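Long-range contact in mialostatin (Ixodes ricinus, PDB 6ZTK), which inhibits cysteine cathepsins of tick midgut and host, restraining the breakdown of blood proteins by the gut enzymes: residues 58-63 with 86-91. Numbering follows the deposited sequence.
Sequences REYYDT and TTQSTC
Thr-63 and Thr-87 form an antiparallel hydrogen-bonded pair in the hairpin of strands 60-74 and 78-92, part of the antiparallel sheet of the cystatin fold; the axes of 60-63 and 86-89 come within 4.3 Å, their directions 146° apart. Thr-63 N gives the straighter of the two bonds, 164° at the hydrogen, to Thr-87 O. Branched threonines suit these extended positions, and their hydroxyls are satisfied further off, Thr-63 OG1 by the hydroxyl of Tyr-99 and Thr-87 OG1 by the carbonyl of Lys-110. Helix 41-52 touches Thr-63 through His-48 and Thr-86 through Val-51.

Beyond the next pair, Asp-62 with Gln-88, the second strand turns a corner at Thr-90, and Ser-89 bonds across it. With OG set between its own backbone N and carbonyl carbon (chi1 82°), Ser-89 OG donates to Tyr-61 O at 2.7 Å, from above the carbonyl plane, while Ser-89 N reaches the same Tyr-61 O at 2.8 Å within that plane. Ser-89 OG also accepts from Cys-91 N, an ST turn well fitted by a short hydroxyl side chain. Cys-91 O meets Tyr-61 N, 3.0 Å away, and Cys-91 CB the edge of the Tyr-61 ring.

Gln-88, extended beyond CG, has a long flat amide that can lie nearly parallel to the flat Tyr-60 ring, displaced toward CD1, with NE2 3.5 Å from Tyr-60 CD1. Asp-62 suits its place because OD2 takes NE and NH2 of Arg-58 in a side-on salt bridge and shares a water with Thr-86 OG1.

Two donors on Tyr-61 O probably polarise that carbonyl, and the arginine should favour an ionised Asp-62. The Ser-89 hydroxyl thus adds to the backbone bonds where strand 78-92 turns toward the Cys-91 to Cys-104 disulfide.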
loop_
_atom_site.group_PDB
_atom_site.type_symbol
_atom_site.label_atom_id
_atom_site.label_comp_id
_atom_site.label_asym_id
_atom_site.label_seq_id
_atom_site.Cartn_x
_atom_site.Cartn_y
_atom_site.Cartn_z
ATOM N N ARG A 58 10.162 0.168 12.289
ATOM C CA ARG A 58 9.875 1.562 11.946
ATOM C C ARG A 58 9.528 2.354 13.198
ATOM O O ARG A 58 9.100 1.758 14.201
ATOM C CB ARG A 58 8.691 1.671 10.987
ATOM C CG ARG A 58 8.874 1.039 9.602
ATOM C CD ARG A 58 7.538 1.076 8.883
ATOM N NE ARG A 58 7.605 0.701 7.472
ATOM C CZ ARG A 58 7.713 -0.522 7.001
ATOM N NH1 ARG A 58 7.684 -1.563 7.801
ATOM N NH2 ARG A 58 7.753 -0.720 5.690
ATOM N N GLU A 59 9.699 3.669 13.157
ATOM C CA GLU A 59 9.082 4.594 14.137
ATOM C C GLU A 59 7.814 5.178 13.548
ATOM O O GLU A 59 6.791 5.324 14.237
ATOM C CB GLU A 59 10.074 5.704 14.479
ATOM C CG GLU A 59 9.413 6.814 15.263
ATOM C CD GLU A 59 10.329 7.904 15.770
ATOM O OE1 GLU A 59 11.467 7.965 15.284
ATOM O OE2 GLU A 59 9.855 8.663 16.621
ATOM N N TYR A 60 7.860 5.507 12.263
ATOM C CA TYR A 60 6.754 6.133 11.541
ATOM C C TYR A 60 6.111 5.178 10.540
ATOM O O TYR A 60 6.846 4.408 9.879
ATOM C CB TYR A 60 7.196 7.394 10.772
ATOM C CG TYR A 60 7.750 8.498 11.622
ATOM C CD1 TYR A 60 9.094 8.568 11.948
ATOM C CD2 TYR A 60 6.892 9.454 12.084
ATOM C CE1 TYR A 60 9.584 9.601 12.731
ATOM C CE2 TYR A 60 7.371 10.503 12.870
ATOM C CZ TYR A 60 8.711 10.572 13.180
ATOM O OH TYR A 60 9.145 11.628 13.954
ATOM N N TYR A 61 4.783 5.241 10.391
ATOM C CA TYR A 61 4.147 4.655 9.203
ATOM C C TYR A 61 4.787 5.218 7.926
ATOM O O TYR A 61 5.058 6.437 7.856
ATOM C CB TYR A 61 2.635 4.834 9.162
ATOM C CG TYR A 61 1.886 4.016 10.177
ATOM C CD1 TYR A 61 1.704 2.659 10.001
ATOM C CD2 TYR A 61 1.327 4.620 11.278
ATOM C CE1 TYR A 61 0.972 1.908 10.926
ATOM C CE2 TYR A 61 0.602 3.909 12.212
ATOM C CZ TYR A 61 0.443 2.534 12.037
ATOM O OH TYR A 61 -0.252 1.801 12.987
ATOM N N ASP A 62 4.990 4.351 6.930
ATOM C CA ASP A 62 5.083 4.885 5.548
ATOM C C ASP A 62 3.729 5.383 5.089
ATOM O O ASP A 62 2.646 4.977 5.602
ATOM C CB ASP A 62 5.648 3.823 4.611
ATOM C CG ASP A 62 7.089 3.596 4.899
ATOM O OD1 ASP A 62 7.819 4.582 5.264
ATOM O OD2 ASP A 62 7.448 2.361 4.852
ATOM N N THR A 63 3.723 6.147 3.979
ATOM C CA THR A 63 2.512 6.445 3.253
ATOM C C THR A 63 2.772 6.323 1.752
ATOM O O THR A 63 3.943 6.209 1.369
ATOM C CB THR A 63 1.912 7.813 3.650
ATOM O OG1 THR A 63 0.606 7.911 3.109
ATOM C CG2 THR A 63 2.745 8.991 3.184
ATOM N N THR A 86 6.471 4.763 -1.864
ATOM C CA THR A 86 6.217 5.158 -0.477
ATOM C C THR A 86 7.265 6.182 -0.014
ATOM O O THR A 86 8.373 6.266 -0.595
ATOM C CB THR A 86 6.150 3.974 0.507
ATOM O OG1 THR A 86 7.430 3.355 0.628
ATOM C CG2 THR A 86 5.106 2.978 0.050
ATOM N N THR A 87 6.977 6.820 1.098
ATOM C CA THR A 87 7.918 7.691 1.824
ATOM C C THR A 87 7.457 7.712 3.281
ATOM O O THR A 87 6.310 7.321 3.533
ATOM C CB THR A 87 7.912 9.085 1.173
ATOM O OG1 THR A 87 9.121 9.770 1.555
ATOM C CG2 THR A 87 6.660 9.846 1.436
ATOM N N GLN A 88 8.346 8.141 4.166
ATOM C CA GLN A 88 8.028 8.201 5.603
ATOM C C GLN A 88 6.863 9.162 5.801
ATOM O O GLN A 88 6.885 10.305 5.242
ATOM C CB GLN A 88 9.268 8.631 6.374
ATOM C CG GLN A 88 9.123 8.550 7.882
ATOM C CD GLN A 88 10.429 8.931 8.549
ATOM O OE1 GLN A 88 11.393 8.142 8.548
ATOM N NE2 GLN A 88 10.465 10.129 9.088
ATOM N N SER A 89 5.854 8.767 6.587
ATOM C CA SER A 89 4.749 9.671 6.967
ATOM C C SER A 89 5.127 10.371 8.277
ATOM O O SER A 89 6.124 10.033 8.899
ATOM C CB SER A 89 3.408 8.998 7.151
ATOM O OG SER A 89 3.309 8.392 8.452
ATOM N N THR A 90 4.275 11.304 8.661
ATOM C CA THR A 90 4.422 12.023 9.957
ATOM C C THR A 90 3.762 11.288 11.109
ATOM O O THR A 90 3.807 11.840 12.225
ATOM C CB THR A 90 3.828 13.423 9.823
ATOM O OG1 THR A 90 2.455 13.318 9.476
ATOM C CG2 THR A 90 4.615 14.224 8.804
ATOM N N CYS A 91 3.126 10.153 10.883
ATOM C CA CYS A 91 2.393 9.408 11.944
ATOM C C CYS A 91 3.358 8.465 12.680
ATOM O O CYS A 91 3.877 7.492 12.069
ATOM C CB CYS A 91 1.288 8.554 11.401
ATOM S SG CYS A 91 -0.207 9.452 10.913
HETATM O O HOH W 1 7.151 1.100 2.433
#